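Local structure of sepf-like protein (Archaeoglobus fulgidus, 3ZIE) at residues Ala6-Leu11 and Pro15-Glu20. The protein is a SepF-like protein, probably related in role to the SepF proteins that tether the cell-division Z ring to the membrane. The protein carries 1 engineered substitution. Sequence-based numbering, arbitrary orientation.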
loop_
_atom_site.group_PDB
_atom_site.type_symbol
_atom_site.label_atom_id
_atom_site.label_comp_id
_atom_site.label_asym_id
_atom_site.label_seq_id
_atom_site.Cartn_x
_atom_site.Cartn_y
_atom_site.Cartn_z
ATOM N N ALA B 6 -6.423 -6.838 1.874
ATOM C CA ALA B 6 -7.424 -7.562 2.729
ATOM C C ALA B 6 -8.570 -6.620 3.098
ATOM O O ALA B 6 -8.326 -5.471 3.382
ATOM C CB ALA B 6 -6.780 -8.101 4.021
ATOM N N GLU B 7 -9.816 -7.111 3.045
ATOM C CA GLU B 7 -10.996 -6.356 3.488
ATOM C C GLU B 7 -11.332 -6.932 4.846
ATOM O O GLU B 7 -11.825 -8.074 4.931
ATOM C CB GLU B 7 -12.153 -6.585 2.510
ATOM C CG GLU B 7 -11.921 -5.900 1.159
ATOM C CD GLU B 7 -11.692 -4.361 1.204
ATOM O OE1 GLU B 7 -12.165 -3.644 2.114
ATOM O OE2 GLU B 7 -11.043 -3.814 0.287
ATOM N N VAL B 8 -10.912 -6.235 5.902
ATOM C CA VAL B 8 -10.971 -6.826 7.254
ATOM C C VAL B 8 -12.350 -6.496 7.834
ATOM O O VAL B 8 -12.640 -5.310 8.092
ATOM C CB VAL B 8 -9.849 -6.279 8.208
ATOM C CG1 VAL B 8 -10.005 -6.917 9.633
ATOM C CG2 VAL B 8 -8.471 -6.592 7.626
ATOM N N THR B 9 -13.171 -7.524 8.014
ATOM C CA THR B 9 -14.532 -7.322 8.569
ATOM C C THR B 9 -14.751 -7.963 9.952
ATOM O O THR B 9 -15.876 -7.935 10.487
ATOM C CB THR B 9 -15.593 -7.895 7.608
ATOM O OG1 THR B 9 -15.191 -9.213 7.212
ATOM C CG2 THR B 9 -15.695 -6.992 6.380
ATOM N N GLY B 10 -13.681 -8.507 10.532
ATOM C CA GLY B 10 -13.731 -9.266 11.797
ATOM C C GLY B 10 -12.462 -10.073 11.954
ATOM O O GLY B 10 -11.515 -9.933 11.149
ATOM N N LEU B 11 -12.432 -10.986 12.917
ATOM C CA LEU B 11 -11.219 -11.747 13.166
ATOM C C LEU B 11 -10.951 -12.868 12.129
ATOM O O LEU B 11 -9.860 -13.430 12.071
ATOM C CB LEU B 11 -11.244 -12.325 14.588
ATOM C CG LEU B 11 -10.789 -11.348 15.693
ATOM C CD1 LEU B 11 -11.465 -11.658 16.995
ATOM C CD2 LEU B 11 -9.281 -11.479 15.853
ATOM N N PRO B 15 -6.050 -15.087 9.939
ATOM C CA PRO B 15 -5.183 -16.219 9.645
ATOM C C PRO B 15 -4.647 -16.189 8.193
ATOM O O PRO B 15 -3.485 -16.564 7.960
ATOM C CB PRO B 15 -6.121 -17.428 9.921
ATOM C CG PRO B 15 -7.097 -16.848 10.981
ATOM C CD PRO B 15 -7.393 -15.544 10.348
ATOM N N GLU B 16 -5.450 -15.742 7.216
ATOM C CA GLU B 16 -4.923 -15.647 5.824
ATOM C C GLU B 16 -3.897 -14.497 5.670
ATOM O O GLU B 16 -2.987 -14.617 4.867
ATOM C CB GLU B 16 -6.046 -15.501 4.759
ATOM C CG GLU B 16 -5.532 -15.349 3.287
ATOM C CD GLU B 16 -4.636 -16.515 2.819
ATOM O OE1 GLU B 16 -4.797 -17.621 3.352
ATOM O OE2 GLU B 16 -3.747 -16.334 1.963
ATOM N N ILE B 17 -4.075 -13.385 6.396
ATOM C CA ILE B 17 -3.051 -12.288 6.416
ATOM C C ILE B 17 -1.736 -12.842 6.955
ATOM O O ILE B 17 -0.638 -12.604 6.401
ATOM C CB ILE B 17 -3.566 -11.084 7.188
ATOM C CG1 ILE B 17 -4.781 -10.463 6.428
ATOM C CG2 ILE B 17 -2.426 -10.075 7.541
ATOM C CD1 ILE B 17 -5.613 -9.453 7.329
ATOM N N LYS B 18 -1.841 -13.636 8.020
ATOM C CA LYS B 18 -0.627 -14.217 8.610
ATOM C C LYS B 18 0.072 -15.077 7.580
ATOM O O LYS B 18 1.302 -14.994 7.431
ATOM C CB LYS B 18 -0.930 -15.027 9.889
ATOM C CG LYS B 18 -1.309 -14.147 11.058
ATOM C CD LYS B 18 -1.750 -15.013 12.193
ATOM C CE LYS B 18 -1.551 -14.289 13.511
ATOM N NZ LYS B 18 -2.001 -15.207 14.644
ATOM N N ARG B 19 -0.697 -15.916 6.881
ATOM C CA ARG B 19 -0.150 -16.822 5.887
ATOM C C ARG B 19 0.602 -16.071 4.775
ATOM O O ARG B 19 1.707 -16.479 4.374
ATOM C CB ARG B 19 -1.244 -17.715 5.262
ATOM C CG ARG B 19 -1.127 -19.198 5.588
ATOM C CD ARG B 19 -2.391 -20.003 5.096
ATOM N NE ARG B 19 -3.219 -20.296 6.269
ATOM C CZ ARG B 19 -4.485 -19.911 6.482
ATOM N NH1 ARG B 19 -5.209 -19.260 5.565
ATOM N NH2 ARG B 19 -5.035 -20.255 7.637
ATOM N N GLU B 20 0.021 -14.982 4.291
ATOM C CA GLU B 20 0.682 -14.153 3.235
ATOM C C GLU B 20 2.010 -13.512 3.693
ATOM O O GLU B 20 3.019 -13.573 2.990
ATOM C CB GLU B 20 -0.318 -13.089 2.711
ATOM C CG GLU B 20 -1.453 -13.718 1.918
ATOM C CD GLU B 20 -0.985 -14.180 0.512
ATOM O OE1 GLU B 20 0.228 -14.365 0.302
ATOM O OE2 GLU B 20 -1.834 -14.356 -0.388
#
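Ile-17 reaches from helix 14-22 to the methyl of Ala-6 on strand 2-7, and its CG1 branch does all its touching of 6-11. From CB, the CG1 arm leaves beside the backbone N and anti to the carbonyl carbon (chi1 -66°), and Ile-17 CG1 already lies 3.9 Å from Ala-6 CB. One bond further out, the extended chi2 of 165° places Ile-17 CD1 3.8 Å from the same Ala-6 CB. Ile-17 CD1 also stands 4.1 Å from Val-8 CG2, and the side chain of Val-8 crosses that of Ile-17 at about a right angle. Ile-17 also touches Val-27 of strand 26-30 and Leu-48 of helix 38-55. The contact joins the end of strand 2-7 and the loop after it to helix 14-22, within a beta-alpha-beta unit completed by strand 26-30, which runs parallel to strand 2-7 and is hydrogen-bonded to it through Ala-6. Beyond Ala-6 the sheet continues into a parallel strand of the second subunit. In the first turn of the helix, CD of the Pro-15 ring lies 3.7 Å from the carbonyl O of Leu-11, a van der Waals approach. Three residues apart on the helix, Arg-19 NH1 donates to Glu-16 OE1 at 2.8 Å in a salt bridge, with an N-H...O angle of 140°. The carboxylate oxygen sits at the guanidinium edge, close to its plane, while Pro-15 O lies over the centre of one face of the Arg-19 guanidinium, 3.8 Å above its plane.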